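Local coordinates for protein Beta2-bungarotoxin (Bungarus multicinctus, PDB 1BUN) that forms the Kunitz-type subunit of a snake phospholipase A2 neurotoxin and probably helps direct it to potassium channels at nerve terminals, at residues His4-Cys7 with Asp8-Pro11; Asn41-Gly44 with Asn45-Lys48. All coordinates share one frame; numbering follows the deposited sequence.

How the contacts relate
Both contacts are local folds of the chain, and they meet side by side with centres about 8 Å apart. Contact 1, in the loop before strand 20-26, is largely a surface contact with one buried residue, C7; a charged pair and a backbone turn bond hold it. Contact 2, between strand 31-37 and helix 50-57, is partly buried and relies on amides, a histidine ring and backbone carbonyls instead. Two asparagines of contact 2 join the loops: N43 ND2 probably donates to P10 O at 2.7 Å, and N45 ND2 probably to K9 O at 3.0 Å. The amide pairings thus run from the more buried loop to the more exposed one.

Contact 1: His4-Cys7 with Asp8-Pro11; sequences HPDC and DKPP
D6 and K9 are the two ends of a type I beta turn in the N-terminal loop of the Kunitz fold, and they are joined twice. K9 N donates to D6 O at 2.9 Å and nearly straight (167°), although the donor lies well above the carbonyl plane rather than on a lone pair. The second link is a salt bridge: K9 NZ reaches D6 OD1 at 2.7 Å, almost in line with its C-O bond. K9 gets there with CG beside its own backbone N (chi1 -67°) and an extended chain beyond CG, which slants across the D6 side chain, K9 CD lying 3.2 Å from D6 OD1. A second type I turn, H4 to C7, overlaps this one at D6 and C7; within it H4 ND1 accepts from D6 N at 2.9 Å, the donor tilted from the ring plane. The other carboxylate oxygen of D6 takes a weak hydrogen bond from G44 N. D8 turns to a different charge, pairing with R3. On the inner side, C7 packs against Y25 of strand 20-26, and its SG is bonded to C57 at the end of helix 50-57.

Contact 2: Asn41-Gly44 with Asn45-Lys48; sequences NGNG and NHFK
H46, the last residue of an inverse gamma turn centred on N45, reaches back to N41 across the loop that joins strand 31-37 to helix 50-57 in the Kunitz fold. From CB, the side chain sets CG between the backbone N and the carbonyl carbon (chi1 61°), which swings the imidazole back over the preceding loop. H46 CD2 then comes within 3.0 Å of N43 O, which lies at the ring edge near its plane. The tip, NE2, carries the proton and gives it to N41 OD1 at 2.6 Å, in both the ring plane and the carbonyl plane and fairly straight (162°). H46 CE1 passes N41 OD1 at 3.4 Å. Ring and amide planes stand 81° apart, so the amide meets the ring edge roughly crosswise. Y37 stacks on the imidazole, which further limits its rotation. N43 OD1 accepts from N45 N at 2.9 Å, the i to i+2 bond of an Asx turn, its ND2 being used by P10 O. N45 OD1, by contrast, accepts from Y25 N on strand 20-26. F47 turns to helix 50-57, packing on L52 and C53. The carbonyl of G44 serves two neighbours: its O receives a weak hydrogen bond from H46 N at 2.9 Å and lies 3.4 Å from F47 CZ.

Contact 1: His4-Cys7 with Asp8-Pro11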
# COMPACT_ATOMS: atom_id res chain seq x y z
N HIS B 4 -6.21 7.19 -9.58
CA HIS B 4 -7.66 7.09 -9.71
C HIS B 4 -8.07 7.36 -11.16
O HIS B 4 -7.64 8.34 -11.76
CB HIS B 4 -8.39 8.06 -8.78
CG HIS B 4 -9.84 7.76 -8.62
ND1 HIS B 4 -10.76 8.14 -9.57
CD2 HIS B 4 -10.45 6.93 -7.73
CE1 HIS B 4 -11.89 7.55 -9.24
NE2 HIS B 4 -11.75 6.80 -8.14
N PRO B 5 -8.85 6.47 -11.75
CA PRO B 5 -9.27 6.67 -13.13
C PRO B 5 -10.10 7.91 -13.44
O PRO B 5 -10.24 8.28 -14.61
CB PRO B 5 -10.04 5.38 -13.44
CG PRO B 5 -10.53 4.94 -12.09
CD PRO B 5 -9.30 5.16 -11.26
N ASP B 6 -10.63 8.59 -12.43
CA ASP B 6 -11.47 9.76 -12.70
C ASP B 6 -10.84 11.11 -12.42
O ASP B 6 -11.44 12.16 -12.66
CB ASP B 6 -12.80 9.62 -11.97
CG ASP B 6 -13.59 8.38 -12.42
OD1 ASP B 6 -13.64 8.14 -13.65
OD2 ASP B 6 -14.15 7.65 -11.56
N CYS B 7 -9.58 11.10 -12.00
CA CYS B 7 -8.85 12.31 -11.64
C CYS B 7 -8.87 13.49 -12.60
O CYS B 7 -8.56 14.62 -12.21
CB CYS B 7 -7.41 11.94 -11.28
SG CYS B 7 -7.31 10.93 -9.78
N ASP B 8 -9.21 13.25 -13.86
CA ASP B 8 -9.23 14.34 -14.82
C ASP B 8 -10.61 14.65 -15.40
O ASP B 8 -10.73 15.33 -16.42
CB ASP B 8 -8.23 14.05 -15.94
CG ASP B 8 -6.80 13.99 -15.44
OD1 ASP B 8 -6.32 15.01 -14.91
OD2 ASP B 8 -6.17 12.92 -15.56
N LYS B 9 -11.66 14.13 -14.77
CA LYS B 9 -13.01 14.39 -15.24
C LYS B 9 -13.51 15.60 -14.47
O LYS B 9 -12.94 15.95 -13.43
CB LYS B 9 -13.88 13.18 -14.96
CG LYS B 9 -13.48 11.99 -15.79
CD LYS B 9 -14.26 10.78 -15.42
CE LYS B 9 -14.07 9.70 -16.47
NZ LYS B 9 -14.78 8.45 -16.06
N PRO B 10 -14.55 16.29 -14.98
CA PRO B 10 -14.97 17.44 -14.19
C PRO B 10 -15.73 16.96 -12.94
O PRO B 10 -16.34 15.90 -12.97
CB PRO B 10 -15.82 18.24 -15.17
CG PRO B 10 -16.45 17.19 -15.99
CD PRO B 10 -15.32 16.21 -16.23
N PRO B 11 -15.56 17.67 -11.81
CA PRO B 11 -16.21 17.34 -10.55
C PRO B 11 -17.72 17.42 -10.68
O PRO B 11 -18.24 18.38 -11.25
CB PRO B 11 -15.66 18.43 -9.61
CG PRO B 11 -15.50 19.59 -10.51
CD PRO B 11 -14.81 18.93 -11.67

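Contact 2: Asn41-Gly44 with Asn45-Lys48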
# COMPACT_ATOMS: atom_id res chain seq x y z
N ASN B 41 -22.42 11.47 -7.06
CA ASN B 41 -21.40 10.51 -7.48
C ASN B 41 -21.37 10.14 -8.97
O ASN B 41 -21.25 8.96 -9.32
CB ASN B 41 -21.53 9.25 -6.64
CG ASN B 41 -20.29 8.42 -6.69
OD1 ASN B 41 -19.20 8.93 -6.49
ND2 ASN B 41 -20.44 7.13 -6.98
N GLY B 42 -21.48 11.13 -9.84
CA GLY B 42 -21.46 10.89 -11.27
C GLY B 42 -20.10 10.39 -11.70
O GLY B 42 -19.93 9.91 -12.82
N ASN B 43 -19.11 10.54 -10.81
CA ASN B 43 -17.75 10.10 -11.04
C ASN B 43 -17.09 10.21 -9.69
O ASN B 43 -17.60 10.94 -8.85
CB ASN B 43 -17.03 10.95 -12.10
CG ASN B 43 -16.65 12.35 -11.63
OD1 ASN B 43 -16.44 12.61 -10.45
ND2 ASN B 43 -16.51 13.26 -12.58
N GLY B 44 -15.93 9.57 -9.51
CA GLY B 44 -15.27 9.60 -8.23
C GLY B 44 -14.22 10.66 -7.98
O GLY B 44 -13.41 10.50 -7.07
N ASN B 45 -14.21 11.74 -8.76
CA ASN B 45 -13.24 12.82 -8.57
C ASN B 45 -13.85 13.72 -7.51
O ASN B 45 -14.52 14.72 -7.82
CB ASN B 45 -13.00 13.59 -9.88
CG ASN B 45 -11.84 14.57 -9.79
OD1 ASN B 45 -11.24 14.73 -8.72
ND2 ASN B 45 -11.52 15.24 -10.88
N HIS B 46 -13.78 13.24 -6.28
CA HIS B 46 -14.27 13.95 -5.10
C HIS B 46 -13.76 13.19 -3.89
O HIS B 46 -14.07 12.01 -3.69
CB HIS B 46 -15.81 14.06 -5.10
CG HIS B 46 -16.53 12.74 -5.09
ND1 HIS B 46 -16.74 11.98 -3.96
CD2 HIS B 46 -17.14 12.07 -6.10
CE1 HIS B 46 -17.45 10.90 -4.31
NE2 HIS B 46 -17.72 10.92 -5.60
N PHE B 47 -12.96 13.84 -3.06
CA PHE B 47 -12.42 13.14 -1.91
C PHE B 47 -12.60 13.97 -0.63
O PHE B 47 -12.56 15.19 -0.69
CB PHE B 47 -10.92 12.81 -2.17
CG PHE B 47 -10.63 12.33 -3.59
CD1 PHE B 47 -10.47 13.24 -4.62
CD2 PHE B 47 -10.62 10.98 -3.89
CE1 PHE B 47 -10.31 12.82 -5.95
CE2 PHE B 47 -10.45 10.55 -5.22
CZ PHE B 47 -10.30 11.48 -6.25
N LYS B 48 -12.77 13.30 0.51
CA LYS B 48 -12.95 13.98 1.79
C LYS B 48 -11.89 15.02 2.06
O LYS B 48 -12.14 15.96 2.79
CB LYS B 48 -12.87 13.02 2.97
CG LYS B 48 -13.45 11.62 2.82
CD LYS B 48 -12.97 10.74 4.00
CE LYS B 48 -13.34 9.26 3.81
NZ LYS B 48 -12.54 8.59 2.75
O HOH W 1 -17.07 14.28 -8.79